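Local coordinates for protein putative retaining b-glycosidase (Saccharophagus degradans, PDB 5A95) that probably hydrolyses mixed-linkage beta-glucans as a retaining family GH5 glycoside hydrolase whose quaternary structure dictates its specificity, at residues S38-K43 and E125-A130; V109-L114 and R165-R170. The protein carries 1 engineered substitution. One frame throughout, in Å; residues are numbered along the deposited sequence.

Contact 1: residues S38-K43 and E125-A130; sequences SQFDVK and EAVRWA
Phe-40 projects its ring from the N-terminal loop toward Val-127 of helix 116-133, which comes to meet it from the opposite direction. The close-packed half of this contact is their methyl-on-ring pairing: CG1 of Val-127 lies over one face, 3.7 Å from CZ of Phe-40 and 4.1 Å from the ring centroid, a CH-pi contact. Val-127 holds CG1 anti to its backbone N (chi1 172°), which turns this branch to the incoming phenyl. Tyr-175 and Leu-45 also press on Phe-40, while Leu-137 of strand 136-144 backs Val-127.

The other half is looser and faces solvent. Arg-128 runs past the rim of the ring, its CG near the ring plane and 4.0 Å from CZ of Phe-40. A bend at chi3 (-73°) carries the guanidinium alongside the ring, its plane 11° from that of the phenyl, with NH1 of Arg-128 4.1 Å from CE2 of Phe-40. An alanine in place of Phe-40 would probably leave a gap beside the Val-127 methyl and CG of Arg-128 without its neighbour. Such packing of an N-terminal extension on an outer helix is a peripheral feature of this (beta/alpha)8 barrel.

Contact 2: residues V109-L114 and R165-R170; sequences VSWRKL and RDFWRR
Trp-111 of helix 108-114 lays its indole against helix 161-174, where Phe-167 and Arg-170 touch it and Asp-166 reaches it through water. The pair illustrates how one large side chain can join two helices by apolar and polar means at once: its CG stands anti to the backbone N (chi1 178°), carrying the indole out across the space between them.

Along the second helix, Asp-166 comes first. A water accepts from NE1 of Trp-111 at 2.9 Å and donates to OD2 of Asp-166 at 2.7 Å, so the indole N-H, the one polar group of that side chain, finds its acceptor without direct contact with the carboxylate. One residue on, Phe-167 turns the CD1-CE1 edge of its ring to the indole face. Its CD1 sits above the six-membered ring, 3.7 Å from CH2 of Trp-111, with the planes at 83°, a T-shaped pair. Arg-170, a turn further, comes at the rim of the same indole: its CD lies near the indole plane, 3.8 Å from CZ2 of Trp-111. The extended chain then delivers NE back to OD2 of Asp-166 at 2.8 Å and 159°, a salt bridge on the syn side of the carboxylate. OD2 is thus gripped by both the arginine and the water, which is likely to keep the carboxylate from turning.

Trp-141 of barrel strand 136-144 extends the aromatic cluster, stacked with Phe-167 and edge-to-face with Trp-111. Pro-116, at the start of helix 116-133, touches both Trp-111 and Arg-170. The two helices face different neighbours: helix 161-174 meets a second subunit, whose Tyr-152 backbone carbonyl accepts a hydrogen bond from NH1 of Arg-169, while helix 108-114 packs against Trp-31 of a third.

From the N terminus, the chain passes residues 38-43 before entering the first strands, then reaches 109-114, 125-130 and 165-170 in turn. Contact 1 closes a loop of 81 residues when helix 116-133 returns to the N-terminal extension; contact 2 closes one of 50 when helix 161-174 returns to helix 108-114. Their segments alternate, so the two closures cross rather than nest. The contacts do not touch, their centres being about 18 Å apart, yet consecutive helices 108-114 and 116-133 supply one partner to each. Together they illustrate how crossing closures tie a terminal extension and three helices to one side of the barrel around strand 136-144.

Contact 1: residues S38-K43 and E125-A130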
loop_
_atom_site.group_PDB
_atom_site.type_symbol
_atom_site.label_atom_id
_atom_site.label_comp_id
_atom_site.label_asym_id
_atom_site.label_seq_id
_atom_site.Cartn_x
_atom_site.Cartn_y
_atom_site.Cartn_z
ATOM N N SER A 38 11.861 11.050 20.254
ATOM C CA SER A 38 11.703 11.977 21.359
ATOM C C SER A 38 10.786 13.138 20.997
ATOM O O SER A 38 10.542 13.434 19.843
ATOM C CB SER A 38 13.070 12.531 21.783
ATOM O OG SER A 38 13.934 11.484 22.157
ATOM N N GLN A 39 10.278 13.807 22.018
ATOM C CA GLN A 39 9.391 14.948 21.864
ATOM C C GLN A 39 10.173 16.250 21.978
ATOM O O GLN A 39 11.157 16.337 22.701
ATOM C CB GLN A 39 8.272 14.888 22.893
ATOM C CG GLN A 39 7.454 13.609 22.757
ATOM C CD GLN A 39 6.240 13.625 23.644
ATOM O OE1 GLN A 39 6.362 13.441 24.849
ATOM N NE2 GLN A 39 5.076 13.903 23.083
ATOM N N PHE A 40 9.695 17.257 21.271
ATOM C CA PHE A 40 10.258 18.586 21.341
ATOM C C PHE A 40 10.268 19.116 22.773
ATOM O O PHE A 40 9.288 18.966 23.500
ATOM C CB PHE A 40 9.442 19.535 20.449
ATOM C CG PHE A 40 10.067 20.905 20.308
ATOM C CD1 PHE A 40 9.818 21.889 21.259
ATOM C CD2 PHE A 40 10.911 21.193 19.248
ATOM C CE1 PHE A 40 10.413 23.135 21.147
ATOM C CE2 PHE A 40 11.487 22.441 19.116
ATOM C CZ PHE A 40 11.254 23.413 20.084
ATOM N N ASP A 41 11.375 19.740 23.161
ATOM C CA ASP A 41 11.547 20.220 24.538
ATOM C C ASP A 41 10.746 21.499 24.749
ATOM O O ASP A 41 11.200 22.575 24.391
ATOM C CB ASP A 41 13.038 20.465 24.822
ATOM C CG ASP A 41 13.284 20.982 26.219
ATOM O OD1 ASP A 41 12.323 21.040 27.029
ATOM O OD2 ASP A 41 14.454 21.336 26.487
ATOM N N VAL A 42 9.552 21.362 25.316
ATOM C CA VAL A 42 8.654 22.498 25.517
ATOM C C VAL A 42 9.226 23.560 26.454
ATOM O O VAL A 42 8.830 24.715 26.390
ATOM C CB VAL A 42 7.250 22.052 26.002
ATOM C CG1 VAL A 42 6.626 21.049 25.023
ATOM C CG2 VAL A 42 7.307 21.475 27.413
ATOM N N LYS A 43 10.181 23.169 27.302
ATOM C CA LYS A 43 10.838 24.106 28.242
ATOM C C LYS A 43 11.792 25.059 27.542
ATOM O O LYS A 43 12.177 26.069 28.119
ATOM C CB LYS A 43 11.598 23.335 29.325
ATOM C CG LYS A 43 10.708 22.441 30.165
ATOM C CD LYS A 43 11.443 21.862 31.367
ATOM C CE LYS A 43 10.704 20.636 31.889
ATOM N NZ LYS A 43 10.917 20.413 33.347
ATOM N N GLU A 125 13.901 23.669 14.011
ATOM C CA GLU A 125 14.523 24.984 13.813
ATOM C C GLU A 125 13.455 26.044 13.593
ATOM O O GLU A 125 13.489 27.111 14.202
ATOM C CB GLU A 125 15.506 24.968 12.643
ATOM C CG GLU A 125 16.709 24.070 12.875
ATOM C CD GLU A 125 17.483 23.695 11.617
ATOM O OE1 GLU A 125 16.955 23.768 10.485
ATOM O OE2 GLU A 125 18.656 23.289 11.765
ATOM N N ALA A 126 12.504 25.732 12.704
ATOM C CA ALA A 126 11.400 26.653 12.459
ATOM C C ALA A 126 10.571 26.945 13.704
ATOM O O ALA A 126 10.124 28.075 13.900
ATOM C CB ALA A 126 10.504 26.106 11.355
ATOM N N VAL A 127 10.323 25.921 14.515
ATOM C CA VAL A 127 9.579 26.093 15.754
ATOM C C VAL A 127 10.316 27.092 16.644
ATOM O O VAL A 127 9.721 28.019 17.188
ATOM C CB VAL A 127 9.348 24.743 16.489
ATOM C CG1 VAL A 127 8.755 24.962 17.865
ATOM C CG2 VAL A 127 8.425 23.851 15.664
ATOM N N ARG A 128 11.624 26.905 16.811
ATOM C CA ARG A 128 12.392 27.797 17.653
ATOM C C ARG A 128 12.389 29.223 17.102
ATOM O O ARG A 128 12.200 30.189 17.842
ATOM C CB ARG A 128 13.821 27.290 17.793
ATOM C CG ARG A 128 13.920 26.064 18.682
ATOM C CD ARG A 128 15.368 25.752 19.046
ATOM N NE ARG A 128 16.072 25.207 17.884
ATOM C CZ ARG A 128 16.076 23.918 17.531
ATOM N NH1 ARG A 128 15.447 23.013 18.270
ATOM N NH2 ARG A 128 16.731 23.526 16.441
ATOM N N TRP A 129 12.595 29.340 15.800
ATOM C CA TRP A 129 12.608 30.662 15.167
ATOM C C TRP A 129 11.267 31.366 15.335
ATOM O O TRP A 129 11.202 32.543 15.704
ATOM C CB TRP A 129 12.932 30.550 13.683
ATOM C CG TRP A 129 14.256 29.984 13.351
ATOM C CD1 TRP A 129 15.374 29.941 14.140
ATOM C CD2 TRP A 129 14.624 29.390 12.103
ATOM N NE1 TRP A 129 16.385 29.323 13.471
ATOM C CE2 TRP A 129 15.962 28.982 12.213
ATOM C CE3 TRP A 129 13.945 29.158 10.909
ATOM C CZ2 TRP A 129 16.629 28.356 11.172
ATOM C CZ3 TRP A 129 14.602 28.531 9.876
ATOM C CH2 TRP A 129 15.926 28.127 10.017
ATOM N N ALA A 130 10.192 30.651 15.002
ATOM C CA ALA A 130 8.866 31.230 15.087
ATOM C C ALA A 130 8.548 31.616 16.538
ATOM O O ALA A 130 8.018 32.695 16.796
ATOM C CB ALA A 130 7.832 30.239 14.540
#

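Contact 2: residues V109-L114 and R165-R170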
loop_
_atom_site.group_PDB
_atom_site.type_symbol
_atom_site.label_atom_id
_atom_site.label_comp_id
_atom_site.label_asym_id
_atom_site.label_seq_id
_atom_site.Cartn_x
_atom_site.Cartn_y
_atom_site.Cartn_z
ATOM N N VAL A 109 7.875 14.286 -1.530
ATOM C CA VAL A 109 9.139 13.852 -2.147
ATOM C C VAL A 109 10.330 14.344 -1.317
ATOM O O VAL A 109 11.361 13.693 -1.267
ATOM C CB VAL A 109 9.235 14.326 -3.614
ATOM C CG1 VAL A 109 9.380 15.831 -3.713
ATOM C CG2 VAL A 109 10.360 13.599 -4.372
ATOM N N SER A 110 10.192 15.510 -0.709
ATOM C CA SER A 110 11.234 16.137 0.126
ATOM C C SER A 110 11.340 15.465 1.501
ATOM O O SER A 110 12.448 15.262 2.015
ATOM C CB SER A 110 10.918 17.626 0.262
ATOM O OG SER A 110 11.973 18.298 0.895
ATOM N N TRP A 111 10.194 15.119 2.078
ATOM C CA TRP A 111 10.110 14.295 3.266
ATOM C C TRP A 111 10.945 13.037 3.039
ATOM O O TRP A 111 11.762 12.656 3.885
ATOM C CB TRP A 111 8.630 13.984 3.544
ATOM C CG TRP A 111 8.320 13.108 4.694
ATOM C CD1 TRP A 111 7.814 11.833 4.637
ATOM C CD2 TRP A 111 8.368 13.443 6.084
ATOM N NE1 TRP A 111 7.562 11.354 5.885
ATOM C CE2 TRP A 111 7.898 12.318 6.799
ATOM C CE3 TRP A 111 8.751 14.576 6.795
ATOM C CZ2 TRP A 111 7.833 12.293 8.191
ATOM C CZ3 TRP A 111 8.649 14.549 8.176
ATOM C CH2 TRP A 111 8.220 13.425 8.855
ATOM N N ARG A 112 10.734 12.369 1.909
ATOM C CA ARG A 112 11.505 11.160 1.611
ATOM C C ARG A 112 12.983 11.462 1.357
ATOM O O ARG A 112 13.848 10.728 1.813
ATOM C CB ARG A 112 10.902 10.400 0.425
ATOM C CG ARG A 112 9.576 9.738 0.733
ATOM C CD ARG A 112 9.061 8.936 -0.438
ATOM N NE ARG A 112 8.689 9.740 -1.596
ATOM C CZ ARG A 112 7.513 10.336 -1.755
ATOM N NH1 ARG A 112 6.614 10.277 -0.790
ATOM N NH2 ARG A 112 7.243 11.025 -2.852
ATOM N N LYS A 113 13.282 12.539 0.615
ATOM C CA LYS A 113 14.659 12.822 0.229
ATOM C C LYS A 113 15.537 13.151 1.429
ATOM O O LYS A 113 16.648 12.617 1.563
ATOM C CB LYS A 113 14.707 13.944 -0.816
ATOM C CG LYS A 113 16.099 14.179 -1.384
ATOM C CD LYS A 113 16.104 15.157 -2.542
ATOM C CE LYS A 113 17.464 15.203 -3.235
ATOM N NZ LYS A 113 17.447 16.193 -4.348
ATOM N N LEU A 114 15.066 14.063 2.273
ATOM C CA LEU A 114 15.783 14.376 3.504
ATOM C C LEU A 114 15.678 13.249 4.519
ATOM O O LEU A 114 16.612 12.994 5.285
ATOM C CB LEU A 114 15.280 15.676 4.120
ATOM C CG LEU A 114 15.593 16.937 3.340
ATOM C CD1 LEU A 114 14.903 18.158 3.975
ATOM C CD2 LEU A 114 17.106 17.104 3.324
ATOM N N ARG A 165 -0.466 9.027 7.103
ATOM C CA ARG A 165 -0.745 8.714 8.511
ATOM C C ARG A 165 0.542 8.799 9.335
ATOM O O ARG A 165 0.540 9.339 10.440
ATOM C CB ARG A 165 -1.310 7.301 8.649
ATOM C CG ARG A 165 -2.729 7.097 8.190
ATOM C CD ARG A 165 -3.154 5.683 8.555
ATOM N NE ARG A 165 -4.423 5.309 7.988
ATOM C CZ ARG A 165 -5.599 5.706 8.435
ATOM N NH1 ARG A 165 -5.688 6.426 9.555
ATOM N NH2 ARG A 165 -6.703 5.333 7.804
ATOM N N ASP A 166 1.624 8.220 8.822
ATOM C CA ASP A 166 2.875 8.208 9.566
ATOM C C ASP A 166 3.454 9.600 9.764
ATOM O O ASP A 166 3.979 9.912 10.836
ATOM C CB ASP A 166 3.886 7.261 8.924
ATOM C CG ASP A 166 5.233 7.334 9.585
ATOM O OD1 ASP A 166 5.366 6.776 10.697
ATOM O OD2 ASP A 166 6.157 7.960 9.039
ATOM N N PHE A 167 3.367 10.431 8.732
ATOM C CA PHE A 167 3.737 11.824 8.867
ATOM C C PHE A 167 3.002 12.477 10.029
ATOM O O PHE A 167 3.619 13.060 10.929
ATOM C CB PHE A 167 3.533 12.584 7.550
ATOM C CG PHE A 167 3.719 14.069 7.650
ATOM C CD1 PHE A 167 4.979 14.622 7.648
ATOM C CD2 PHE A 167 2.617 14.919 7.778
ATOM C CE1 PHE A 167 5.140 15.983 7.767
ATOM C CE2 PHE A 167 2.781 16.287 7.888
ATOM C CZ PHE A 167 4.045 16.815 7.877
ATOM N N TRP A 168 1.680 12.342 10.030
ATOM C CA TRP A 168 0.908 12.994 11.071
ATOM C C TRP A 168 1.159 12.359 12.452
ATOM O O TRP A 168 1.180 13.076 13.466
ATOM C CB TRP A 168 -0.580 13.063 10.708
ATOM C CG TRP A 168 -0.827 14.072 9.631
ATOM C CD1 TRP A 168 -1.309 13.836 8.372
ATOM C CD2 TRP A 168 -0.513 15.474 9.682
ATOM N NE1 TRP A 168 -1.341 15.001 7.666
ATOM C CE2 TRP A 168 -0.861 16.029 8.439
ATOM C CE3 TRP A 168 0.039 16.311 10.676
ATOM C CZ2 TRP A 168 -0.677 17.363 8.151
ATOM C CZ3 TRP A 168 0.228 17.628 10.371
ATOM C CH2 TRP A 168 -0.135 18.143 9.132
ATOM N N ARG A 169 1.356 11.046 12.526
ATOM C CA ARG A 169 1.714 10.403 13.786
ATOM C C ARG A 169 3.008 10.992 14.341
ATOM O O ARG A 169 3.087 11.370 15.537
ATOM C CB ARG A 169 1.827 8.881 13.571
ATOM C CG ARG A 169 2.203 8.072 14.808
ATOM C CD ARG A 169 3.733 8.003 15.037
ATOM N NE ARG A 169 4.059 7.137 16.153
ATOM C CZ ARG A 169 4.152 5.816 16.072
ATOM N NH1 ARG A 169 3.965 5.203 14.928
ATOM N NH2 ARG A 169 4.450 5.098 17.151
ATOM N N ARG A 170 4.018 11.103 13.498
ATOM C CA ARG A 170 5.318 11.585 13.938
ATOM C C ARG A 170 5.261 13.048 14.373
ATOM O O ARG A 170 5.866 13.441 15.377
ATOM C CB ARG A 170 6.357 11.452 12.834
ATOM C CG ARG A 170 6.813 10.040 12.533
ATOM C CD ARG A 170 7.675 10.076 11.286
ATOM N NE ARG A 170 8.155 8.803 10.763
ATOM C CZ ARG A 170 9.312 8.241 11.101
ATOM N NH1 ARG A 170 10.095 8.755 12.016
ATOM N NH2 ARG A 170 9.677 7.133 10.504
HETATM O O HOH W 1 5.784 9.160 6.663
#